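Local atomic coordinates of Cel44C (Paenibacillus polymyxa, PDB entry 2YIH), a protein that hydrolyses the beta-1,4-linked glucan backbone of xyloglucan and cellulose-type substrates from within the chain, as a family 44 glycoside hydrolase. Residues Arg134-Val139 with Asn153-Tyr158; Glu201-Lys206 with Lys240-Ala245; Tyr170-Thr175 with Ala221-Ala226; Val139-Ala144 with Tyr158-Val163. The protein carries 8 engineered substitutions. All coordinates share one frame; numbering follows the deposited sequence.

All four contacts belong to the family 44 catalytic module, and they differ mainly in depth and polarity. Interaction 1 is a surface pairing of two parallel strands beside a calcium site. Interaction 4, partly buried, shares V139 and Y158 with it and follows both strands onward, so that strand pairing gives way to hydrogen bonds at the start of helix 159-170. Interactions 2 and 3 are more buried and use the two ends of helix 205-222; their centres lie about 31 Å apart. Interaction 2 joins loops beside the bound glycan through a lysine and apolar packing, whereas interaction 3 relies on one aspartate between turns. I222 of interaction 3 packs on D160 and V163 of interaction 4.

Interaction 1: residues Arg134-Val139 with Asn153-Tyr158; sequences RWNQVV and NDNYVY. Engineered in segment 153-158: Y156 (natural residue Arg). With CA (calcium ion), chain C.
The shortest hydrogen bond between the two strand segments runs from Q137 N to N155 O, 2.8 Å. Q137 O then accepts from V157 N at 2.9 Å, and V139 N gives to V157 O at 2.9 Å, an almost straight bond (169°). Q137 and V139 thus bracket V157, the evidence for parallel pairing. The strand axes come within 4.7 Å at 33°. On the face that carries Q137, V139, Y156 and Y158, V139 touches two rings with different branches: CG2 reaches CD1 of the engineered Y156 (3.7 Å), while CB, with CG1 next to it, lies beside CD1 of Y158 (3.6 Å). The first torsion of V139, with CG1 anti to the backbone N (172°), leaves CG2 anti to the carbonyl carbon and near Y156. N155 lays its side chain against N136 and Q137; an alanine here would probably open a gap beside both, while the backbone bond to Q137 could remain. The calcium ion is bound by D154 OD1 (2.4 Å) and by Y156 O (2.4 Å), together with two waters, E56 and D151. Since Y156 offers its backbone oxygen, the substituted side chain is not itself a ligand. Strand 135-139 is the middle one of a three-stranded mixed sheet, with antiparallel strand 115-117 along its other edge, V116 touching V138 and V157, and helix 159-170 starting right after strand 156-158.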
# COMPACT_ATOMS: atom_id res chain seq x y z
N ARG A 134 28.18 -16.33 -3.59
CA ARG A 134 27.39 -15.15 -3.95
C ARG A 134 26.44 -14.68 -2.82
O ARG A 134 25.82 -13.63 -2.96
CB ARG A 134 26.55 -15.45 -5.19
CG ARG A 134 27.36 -16.03 -6.38
CD ARG A 134 28.53 -15.08 -6.81
NE ARG A 134 28.06 -13.72 -7.12
CZ ARG A 134 27.37 -13.38 -8.21
NH1 ARG A 134 27.11 -14.27 -9.16
NH2 ARG A 134 26.97 -12.13 -8.34
N TRP A 135 26.41 -15.41 -1.71
CA TRP A 135 25.36 -15.21 -0.70
C TRP A 135 25.91 -15.22 0.69
O TRP A 135 26.82 -16.00 1.00
CB TRP A 135 24.25 -16.27 -0.79
CG TRP A 135 23.63 -16.35 -2.16
CD1 TRP A 135 23.87 -17.30 -3.13
CD2 TRP A 135 22.69 -15.43 -2.73
NE1 TRP A 135 23.10 -17.04 -4.25
CE2 TRP A 135 22.38 -15.89 -4.03
CE3 TRP A 135 22.05 -14.27 -2.24
CZ2 TRP A 135 21.44 -15.24 -4.85
CZ3 TRP A 135 21.16 -13.61 -3.06
CH2 TRP A 135 20.87 -14.07 -4.36
N ASN A 136 25.37 -14.33 1.53
CA ASN A 136 25.62 -14.38 2.98
C ASN A 136 24.36 -14.85 3.66
O ASN A 136 23.25 -14.57 3.19
CB ASN A 136 26.00 -12.99 3.51
CG ASN A 136 27.35 -12.52 3.01
OD1 ASN A 136 28.24 -13.34 2.79
ND2 ASN A 136 27.53 -11.20 2.87
N GLN A 137 24.52 -15.55 4.78
CA GLN A 137 23.37 -16.10 5.52
C GLN A 137 22.78 -15.03 6.42
O GLN A 137 23.51 -14.28 7.09
CB GLN A 137 23.82 -17.28 6.39
CG GLN A 137 24.31 -18.45 5.64
CD GLN A 137 24.65 -19.62 6.57
OE1 GLN A 137 24.05 -19.77 7.66
NE2 GLN A 137 25.62 -20.42 6.17
N VAL A 138 21.46 -14.98 6.48
CA VAL A 138 20.74 -14.12 7.45
C VAL A 138 20.62 -14.82 8.82
O VAL A 138 20.26 -16.02 8.90
CB VAL A 138 19.33 -13.77 6.92
CG1 VAL A 138 18.49 -12.99 7.99
CG2 VAL A 138 19.42 -12.92 5.63
N VAL A 139 20.97 -14.09 9.88
CA VAL A 139 20.75 -14.59 11.25
C VAL A 139 19.95 -13.50 11.96
O VAL A 139 20.33 -12.33 11.90
CB VAL A 139 22.13 -14.79 11.96
CG1 VAL A 139 21.98 -15.11 13.45
CG2 VAL A 139 22.93 -15.93 11.21
N ASN A 153 33.63 -9.17 6.59
CA ASN A 153 34.49 -10.27 6.15
C ASN A 153 33.96 -11.65 6.51
O ASN A 153 34.55 -12.69 6.12
CB ASN A 153 35.91 -10.10 6.70
CG ASN A 153 36.59 -8.91 6.11
OD1 ASN A 153 37.24 -8.15 6.83
ND2 ASN A 153 36.39 -8.68 4.83
N ASP A 154 32.83 -11.68 7.21
CA ASP A 154 32.24 -12.97 7.57
C ASP A 154 31.11 -13.32 6.60
O ASP A 154 30.86 -12.60 5.62
CB ASP A 154 31.78 -13.00 9.05
CG ASP A 154 30.63 -12.06 9.33
OD1 ASP A 154 30.10 -11.46 8.37
OD2 ASP A 154 30.22 -11.97 10.52
N ASN A 155 30.43 -14.43 6.86
CA ASN A 155 29.40 -14.91 5.93
C ASN A 155 27.98 -14.62 6.40
O ASN A 155 27.04 -15.29 5.97
CB ASN A 155 29.55 -16.43 5.74
CG ASN A 155 28.88 -16.94 4.47
OD1 ASN A 155 28.93 -16.31 3.41
ND2 ASN A 155 28.20 -18.08 4.60
N TYR A 156 27.83 -13.61 7.28
CA TYR A 156 26.56 -13.42 7.98
C TYR A 156 26.09 -12.00 7.87
O TYR A 156 26.92 -11.09 7.87
CB TYR A 156 26.73 -13.70 9.48
CG TYR A 156 27.12 -15.14 9.74
CD1 TYR A 156 26.20 -16.15 9.53
CD2 TYR A 156 28.43 -15.47 10.11
CE1 TYR A 156 26.57 -17.49 9.72
CE2 TYR A 156 28.81 -16.78 10.29
CZ TYR A 156 27.89 -17.78 10.11
OH TYR A 156 28.26 -19.09 10.29
N VAL A 157 24.78 -11.82 7.95
CA VAL A 157 24.23 -10.49 8.19
C VAL A 157 23.24 -10.68 9.33
O VAL A 157 22.49 -11.63 9.32
CB VAL A 157 23.54 -9.97 6.91
CG1 VAL A 157 22.77 -8.75 7.18
CG2 VAL A 157 24.62 -9.70 5.82
N TYR A 158 23.30 -9.82 10.35
CA TYR A 158 22.48 -10.03 11.54
C TYR A 158 21.36 -9.02 11.54
O TYR A 158 21.61 -7.83 11.54
CB TYR A 158 23.34 -9.80 12.78
CG TYR A 158 24.43 -10.85 12.93
CD1 TYR A 158 24.10 -12.15 13.30
CD2 TYR A 158 25.78 -10.55 12.64
CE1 TYR A 158 25.08 -13.14 13.46
CE2 TYR A 158 26.78 -11.55 12.77
CZ TYR A 158 26.41 -12.82 13.18
OH TYR A 158 27.39 -13.78 13.35
CA CA C . 28.71 -9.57 8.03
O HOH W 1 28.60 -9.79 10.48
O HOH W 2 29.46 -10.19 5.85

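Interaction 2: residues Glu201-Lys206 with Lys240-Ala245; sequences EKVGAK and KDLQTA. With XYS (alpha-D-xylopyranose), chain B; BGC (beta-D-glucopyranose), chain D.
Two flat groups of Q243, its backbone carbonyl and its side-chain amide, face different partners. K202 NZ lies in the plane of the carbonyl and meets Q243 O at 2.7 Å, with a C=O...N angle of 159°. The amide turns to the sugars: NE2 donates to glucose O3 (3.0 Å) and to xylose O4 (3.1 Å), and weakly to glucose O2, while OE1 is hydrogen-bonded to the hydroxyl of Y234. The lysine gets to the carbonyl by bending twice, at chi3 (68°), which places CE, and at chi4 (54°), which places NZ. The carbonyl it meets belongs to the middle one of three successive residues with positive phi, L242, Q243 and T244. An Asx motif supports this turn, T244 N reaching D241 OD1 from above the carboxylate plane, so K202 and D241 together hold the segment that presents Q243 to the glycan.

The remaining contacts are made mostly by carbon atoms. V203 CG1 meets L242 CD2 at 3.8 Å, the two side chains crossing at about a right angle, and the same CD2 lies 3.7 Å from A205 CA. A245 CB sits 3.6 Å from V203 O. That oxygen also accepts from a water (2.7 Å) which gives its other proton to L242 O (2.9 Å), linking the two loops. The contact thus joins the start of helix 205-222, where G204 is the N-cap, to the loop leaving helix 236-241. F258 and Y261 of helix 258-273 pack on A205, and helix 191-194 touches K202 and V203.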
# COMPACT_ATOMS: atom_id res chain seq x y z
N GLU A 201 12.78 -23.90 -3.12
CA GLU A 201 11.59 -24.72 -2.79
C GLU A 201 10.41 -23.80 -2.49
O GLU A 201 10.59 -22.67 -2.00
CB GLU A 201 11.88 -25.65 -1.59
CG GLU A 201 12.93 -26.73 -1.91
CD GLU A 201 13.12 -27.75 -0.77
OE1 GLU A 201 12.11 -28.18 -0.18
OE2 GLU A 201 14.27 -28.13 -0.52
N LYS A 202 9.20 -24.26 -2.82
CA LYS A 202 8.00 -23.49 -2.45
C LYS A 202 7.94 -23.37 -0.93
O LYS A 202 8.12 -24.35 -0.20
CB LYS A 202 6.73 -24.16 -2.95
CG LYS A 202 6.58 -24.11 -4.47
CD LYS A 202 5.38 -24.95 -4.95
CE LYS A 202 4.03 -24.32 -4.51
NZ LYS A 202 3.91 -22.87 -4.95
N VAL A 203 7.74 -22.15 -0.43
CA VAL A 203 7.62 -21.92 1.02
C VAL A 203 6.46 -22.75 1.62
O VAL A 203 5.37 -22.88 1.02
CB VAL A 203 7.44 -20.38 1.33
CG1 VAL A 203 6.02 -19.94 0.92
CG2 VAL A 203 7.68 -20.09 2.83
N GLY A 204 6.71 -23.31 2.81
CA GLY A 204 5.63 -23.99 3.56
C GLY A 204 4.81 -23.03 4.40
O GLY A 204 5.28 -21.92 4.72
N ALA A 205 3.56 -23.41 4.71
CA ALA A 205 2.74 -22.59 5.62
C ALA A 205 3.34 -22.56 7.01
O ALA A 205 3.49 -21.48 7.60
CB ALA A 205 1.31 -23.07 5.65
N LYS A 206 3.71 -23.72 7.55
CA LYS A 206 4.35 -23.75 8.87
C LYS A 206 5.72 -23.09 8.82
O LYS A 206 6.07 -22.32 9.72
CB LYS A 206 4.46 -25.19 9.40
CG LYS A 206 5.07 -25.27 10.81
CD LYS A 206 5.41 -26.71 11.16
CE LYS A 206 5.76 -26.87 12.64
NZ LYS A 206 7.07 -26.25 12.98
N LYS A 240 -5.29 -17.46 -0.48
CA LYS A 240 -6.13 -18.67 -0.45
C LYS A 240 -5.42 -19.86 0.23
O LYS A 240 -5.93 -20.43 1.18
CB LYS A 240 -6.54 -19.06 -1.88
CG LYS A 240 -7.58 -20.21 -1.93
CD LYS A 240 -8.74 -19.93 -1.00
CE LYS A 240 -9.93 -20.81 -1.34
NZ LYS A 240 -9.74 -22.17 -0.79
N ASP A 241 -4.22 -20.21 -0.24
CA ASP A 241 -3.53 -21.40 0.28
C ASP A 241 -2.02 -21.27 0.13
O ASP A 241 -1.28 -22.27 -0.02
CB ASP A 241 -4.08 -22.68 -0.40
CG ASP A 241 -3.81 -22.73 -1.91
OD1 ASP A 241 -3.22 -21.79 -2.50
OD2 ASP A 241 -4.23 -23.73 -2.53
N LEU A 242 -1.55 -20.03 0.23
CA LEU A 242 -0.14 -19.76 0.11
C LEU A 242 0.45 -20.37 -1.18
O LEU A 242 1.51 -20.97 -1.18
CB LEU A 242 0.62 -20.20 1.39
CG LEU A 242 2.02 -19.58 1.55
CD1 LEU A 242 1.95 -18.04 1.72
CD2 LEU A 242 2.73 -20.20 2.76
N GLN A 243 -0.25 -20.15 -2.28
CA GLN A 243 0.12 -20.64 -3.61
C GLN A 243 0.32 -22.16 -3.58
O GLN A 243 1.34 -22.67 -4.01
CB GLN A 243 1.37 -19.90 -4.16
CG GLN A 243 1.54 -20.05 -5.67
CD GLN A 243 0.55 -19.23 -6.47
OE1 GLN A 243 -0.22 -18.39 -5.93
NE2 GLN A 243 0.53 -19.47 -7.79
N THR A 244 -0.68 -22.85 -3.06
CA THR A 244 -0.62 -24.34 -2.96
C THR A 244 0.64 -24.77 -2.21
O THR A 244 1.43 -25.61 -2.70
CB THR A 244 -0.66 -25.02 -4.37
OG1 THR A 244 -1.58 -24.34 -5.22
CG2 THR A 244 -1.10 -26.50 -4.25
N ALA A 245 0.84 -24.23 -1.01
CA ALA A 245 1.98 -24.60 -0.17
C ALA A 245 1.98 -26.13 0.01
O ALA A 245 0.91 -26.74 0.17
CB ALA A 245 1.91 -23.91 1.19
C1 XYS B . 4.12 -17.20 -10.76
C2 XYS B . 4.07 -18.45 -11.62
C3 XYS B . 3.23 -19.49 -10.89
C4 XYS B . 3.92 -19.81 -9.57
C5 XYS B . 4.19 -18.55 -8.75
O2 XYS B . 3.50 -18.17 -12.89
O3 XYS B . 3.19 -20.70 -11.65
O4 XYS B . 3.10 -20.76 -8.88
O5 XYS B . 4.80 -17.50 -9.54
C2 BGC D . -2.50 -18.86 -10.36
C3 BGC D . -1.87 -17.50 -10.10
C4 BGC D . -2.12 -16.59 -11.30
C5 BGC D . -3.56 -16.61 -11.78
C6 BGC D . -3.72 -15.87 -13.10
C1 BGC D . -3.97 -18.69 -10.72
O2 BGC D . -2.33 -19.67 -9.21
O3 BGC D . -0.46 -17.62 -9.93
O4 BGC D . -1.83 -15.26 -10.91
O5 BGC D . -4.01 -17.95 -11.94
O6 BGC D . -2.80 -16.45 -14.04
O HOH W 3 4.13 -22.17 -1.25

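Interaction 3: residues Tyr170-Thr175 with Ala221-Ala226; sequences YGTAST and AIDAGA. With EDO (1,2-ethanediol), chain I.
D223 extends to the opposite loop because its CG is anti to the backbone N (chi1 -172°), which sets CG, the carboxylate carbon, on the side of T172 and A173. The motif is a pair of type I beta turns, T172 to T175 and D223 to A226, facing each other across that one carboxylate. Both lie in helix-to-strand connections of the beta/alpha barrel, before strands 181-184 and 227-233, and far from the glycan.

The two oxygens do different work. OD2 uses its syn lone pair for A173 N, 2.7 Å away, in a bond of 161°. OD1 takes G225 N from 38° above the carboxylate plane at 3.1 Å, the bond that makes an Asx turn, and also accepts from a water at 2.7 Å. This water in turn accepts from S174 N (2.9 Å), so the aspartate binds the first turn both directly and through a bridge. These bonds fix the carboxylate's rotation and satisfy a side chain that is buried. T172 CB rests 3.6 Å from D223 OD2, a carbon beside the charged oxygen.

The first turn is itself well tied: T172 O accepts from T175 N at 2.9 Å and from T175 OG1 at 2.7 Å, the hydroxyl lying in the carbonyl plane. V167 of helix 159-170 touches both T172 and D223, placing the contact where that helix and helix 205-222 end. A molecule of ethanediol, probably from the crystallisation liquor, accepts from A224 N. The apolar contact is small and centres on A173 CB, which lies 3.6 Å from A226 CA and near the A226 methyl.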
# COMPACT_ATOMS: atom_id res chain seq x y z
N TYR A 170 18.36 6.93 15.15
CA TYR A 170 17.08 7.64 15.01
C TYR A 170 16.23 7.63 16.26
O TYR A 170 15.20 8.30 16.30
CB TYR A 170 16.25 7.01 13.90
CG TYR A 170 16.87 7.21 12.53
CD1 TYR A 170 17.03 8.48 11.97
CD2 TYR A 170 17.26 6.12 11.77
CE1 TYR A 170 17.63 8.66 10.72
CE2 TYR A 170 17.82 6.28 10.50
CZ TYR A 170 18.01 7.55 9.98
OH TYR A 170 18.52 7.70 8.70
N GLY A 171 16.61 6.80 17.23
CA GLY A 171 15.73 6.48 18.36
C GLY A 171 14.72 5.40 18.03
O GLY A 171 14.70 4.87 16.89
N THR A 172 13.86 5.07 18.99
CA THR A 172 12.89 3.99 18.77
C THR A 172 11.66 4.47 18.01
O THR A 172 11.41 5.68 17.87
CB THR A 172 12.44 3.37 20.09
OG1 THR A 172 11.79 4.37 20.89
CG2 THR A 172 13.63 2.81 20.85
N ALA A 173 10.86 3.52 17.55
CA ALA A 173 9.63 3.81 16.80
C ALA A 173 8.70 4.79 17.51
O ALA A 173 8.00 5.56 16.86
CB ALA A 173 8.88 2.51 16.51
N SER A 174 8.69 4.73 18.84
CA SER A 174 7.80 5.56 19.66
C SER A 174 8.20 7.03 19.64
O SER A 174 7.45 7.89 20.13
CB SER A 174 7.82 5.09 21.11
OG SER A 174 9.12 5.20 21.65
N THR A 175 9.40 7.30 19.14
CA THR A 175 9.90 8.68 19.07
C THR A 175 9.55 9.30 17.73
O THR A 175 9.22 8.60 16.77
CB THR A 175 11.44 8.79 19.29
OG1 THR A 175 12.15 8.30 18.13
CG2 THR A 175 11.86 8.01 20.54
N ALA A 221 12.72 -7.47 20.25
CA ALA A 221 13.72 -7.41 21.35
C ALA A 221 14.57 -6.14 21.31
O ALA A 221 15.08 -5.67 22.34
CB ALA A 221 14.62 -8.68 21.36
N ILE A 222 14.71 -5.57 20.12
CA ILE A 222 15.38 -4.28 19.99
C ILE A 222 14.42 -3.10 20.16
O ILE A 222 14.78 -2.10 20.78
CB ILE A 222 16.14 -4.15 18.66
CG1 ILE A 222 17.00 -5.39 18.39
CG2 ILE A 222 17.00 -2.90 18.66
CD1 ILE A 222 18.03 -5.71 19.50
N ASP A 223 13.23 -3.20 19.56
CA ASP A 223 12.28 -2.09 19.58
C ASP A 223 10.87 -2.65 19.68
O ASP A 223 10.24 -2.98 18.66
CB ASP A 223 12.46 -1.20 18.34
CG ASP A 223 11.62 0.08 18.40
OD1 ASP A 223 10.79 0.23 19.33
OD2 ASP A 223 11.80 0.95 17.52
N ALA A 224 10.35 -2.69 20.90
CA ALA A 224 9.04 -3.29 21.16
C ALA A 224 7.91 -2.46 20.53
O ALA A 224 6.81 -2.98 20.27
CB ALA A 224 8.81 -3.42 22.70
N GLY A 225 8.18 -1.19 20.29
CA GLY A 225 7.13 -0.31 19.76
C GLY A 225 7.05 -0.33 18.25
O GLY A 225 6.13 0.24 17.67
N ALA A 226 8.04 -0.93 17.59
CA ALA A 226 8.00 -0.98 16.10
C ALA A 226 6.86 -1.87 15.66
O ALA A 226 6.64 -2.92 16.27
CB ALA A 226 9.32 -1.53 15.56
C1 EDO I . 12.54 0.47 23.44
O1 EDO I . 11.38 0.57 22.60
C2 EDO I . 13.17 -0.92 23.32
O2 EDO I . 12.17 -1.95 23.28
O HOH W 4 9.32 2.33 20.30

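Interaction 4: residues Val139-Ala144 with Tyr158-Val163; sequences VNAKNA and YVDEFV
Backbone hydrogen bonds join the loop to the first turn of the helix: V159 N gives to V139 O at 2.9 Å, and D160 N to N140 O at 3.0 Å. With Y158 at the N-cap, the loop carbonyls thus serve two N-H groups that have no acceptor earlier in their own helix. A side-chain bond runs the other way. D160 OD1 receives K142 N at 3.0 Å on its syn side, 25° out of the carboxylate plane, while OD2 accepts from a water (2.6 Å) that takes N143 N (2.9 Å). One carboxylate therefore ties down the backbone of two successive loop residues.

The charged contact is a salt bridge, K142 NZ to E161 OE2, 2.7 Å. It does not stand alone, since NZ also binds P145 O and Q147 OE1, and OE2 accepts from Q147 N. The aromatic contact uses the same lysine: its CG sits over the centre of the Y158 ring, 3.5 Å from the centroid and 7° off the normal, a CH-pi contact. With CG anti to the backbone N (chi1 -169°) and the chain extended beyond it, K142 crosses the tyrosine at about a right angle before reaching E161.

An alanine in place of this lysine would probably leave E161 without its charged mate and the Y158 ring face without the CG of its CH-pi contact. Two acidic residues on the first turn of helix 159-170 lie near its positive end, which may help to stabilise their charge; with the lysine they make the loop-to-helix junction electrostatic as well as hydrogen-bonded.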
# COMPACT_ATOMS: atom_id res chain seq x y z
N VAL A 139 20.97 -14.09 9.88
CA VAL A 139 20.75 -14.59 11.25
C VAL A 139 19.95 -13.50 11.96
O VAL A 139 20.33 -12.33 11.90
CB VAL A 139 22.13 -14.79 11.96
CG1 VAL A 139 21.98 -15.11 13.45
CG2 VAL A 139 22.93 -15.93 11.21
N ASN A 140 18.86 -13.91 12.60
CA ASN A 140 17.94 -12.93 13.15
C ASN A 140 18.49 -12.26 14.38
O ASN A 140 18.39 -11.02 14.53
CB ASN A 140 16.59 -13.57 13.45
CG ASN A 140 15.85 -13.91 12.19
OD1 ASN A 140 16.04 -13.26 11.14
ND2 ASN A 140 15.07 -14.97 12.24
N ALA A 141 19.08 -13.07 15.27
CA ALA A 141 19.63 -12.56 16.55
C ALA A 141 21.13 -12.88 16.70
O ALA A 141 21.53 -14.07 16.75
CB ALA A 141 18.83 -13.12 17.75
N LYS A 142 21.94 -11.84 16.75
CA LYS A 142 23.40 -11.98 16.76
C LYS A 142 23.90 -12.71 18.01
O LYS A 142 24.86 -13.49 17.94
CB LYS A 142 24.06 -10.60 16.66
CG LYS A 142 25.56 -10.68 16.40
CD LYS A 142 26.21 -9.27 16.37
CE LYS A 142 27.67 -9.43 15.85
NZ LYS A 142 28.41 -8.10 15.97
N ASN A 143 23.25 -12.43 19.14
CA ASN A 143 23.75 -12.99 20.43
C ASN A 143 25.25 -12.71 20.66
O ASN A 143 26.02 -13.58 21.08
CB ASN A 143 23.42 -14.50 20.57
CG ASN A 143 21.91 -14.78 20.58
OD1 ASN A 143 21.44 -15.81 20.07
ND2 ASN A 143 21.15 -13.83 21.08
N ALA A 144 25.66 -11.48 20.37
CA ALA A 144 27.04 -11.03 20.57
C ALA A 144 26.97 -9.52 20.55
O ALA A 144 25.97 -8.97 20.05
CB ALA A 144 27.96 -11.55 19.44
N TYR A 158 23.30 -9.82 10.35
CA TYR A 158 22.48 -10.03 11.54
C TYR A 158 21.36 -9.02 11.54
O TYR A 158 21.61 -7.83 11.54
CB TYR A 158 23.34 -9.80 12.78
CG TYR A 158 24.43 -10.85 12.93
CD1 TYR A 158 24.10 -12.15 13.30
CD2 TYR A 158 25.78 -10.55 12.64
CE1 TYR A 158 25.08 -13.14 13.46
CE2 TYR A 158 26.78 -11.55 12.77
CZ TYR A 158 26.41 -12.82 13.18
OH TYR A 158 27.39 -13.78 13.35
N VAL A 159 20.12 -9.47 11.60
CA VAL A 159 19.02 -8.52 11.40
C VAL A 159 18.86 -7.64 12.63
O VAL A 159 18.65 -6.42 12.50
CB VAL A 159 17.70 -9.21 11.05
CG1 VAL A 159 16.63 -8.14 10.78
CG2 VAL A 159 17.86 -10.07 9.80
N ASP A 160 19.00 -8.20 13.83
CA ASP A 160 18.82 -7.37 15.01
C ASP A 160 19.93 -6.33 15.18
O ASP A 160 19.69 -5.25 15.73
CB ASP A 160 18.53 -8.20 16.30
CG ASP A 160 19.72 -9.04 16.76
OD1 ASP A 160 20.71 -9.24 16.03
OD2 ASP A 160 19.62 -9.55 17.90
N GLU A 161 21.11 -6.63 14.65
CA GLU A 161 22.21 -5.67 14.59
C GLU A 161 21.83 -4.47 13.70
O GLU A 161 22.13 -3.32 14.01
CB GLU A 161 23.48 -6.35 14.06
CG GLU A 161 24.70 -5.42 14.11
CD GLU A 161 25.99 -6.17 13.92
OE1 GLU A 161 26.16 -6.81 12.88
OE2 GLU A 161 26.81 -6.18 14.87
N PHE A 162 21.15 -4.76 12.61
CA PHE A 162 20.71 -3.70 11.74
C PHE A 162 19.64 -2.85 12.45
O PHE A 162 19.63 -1.61 12.34
CB PHE A 162 20.14 -4.32 10.46
CG PHE A 162 19.53 -3.30 9.53
CD1 PHE A 162 20.27 -2.19 9.12
CD2 PHE A 162 18.22 -3.44 9.12
CE1 PHE A 162 19.71 -1.26 8.25
CE2 PHE A 162 17.65 -2.50 8.25
CZ PHE A 162 18.41 -1.44 7.81
N VAL A 163 18.68 -3.51 13.09
CA VAL A 163 17.66 -2.75 13.81
C VAL A 163 18.30 -1.90 14.93
O VAL A 163 17.97 -0.73 15.12
CB VAL A 163 16.50 -3.63 14.35
CG1 VAL A 163 15.45 -2.74 15.11
CG2 VAL A 163 15.83 -4.36 13.20
O HOH W 5 21.30 -10.39 19.74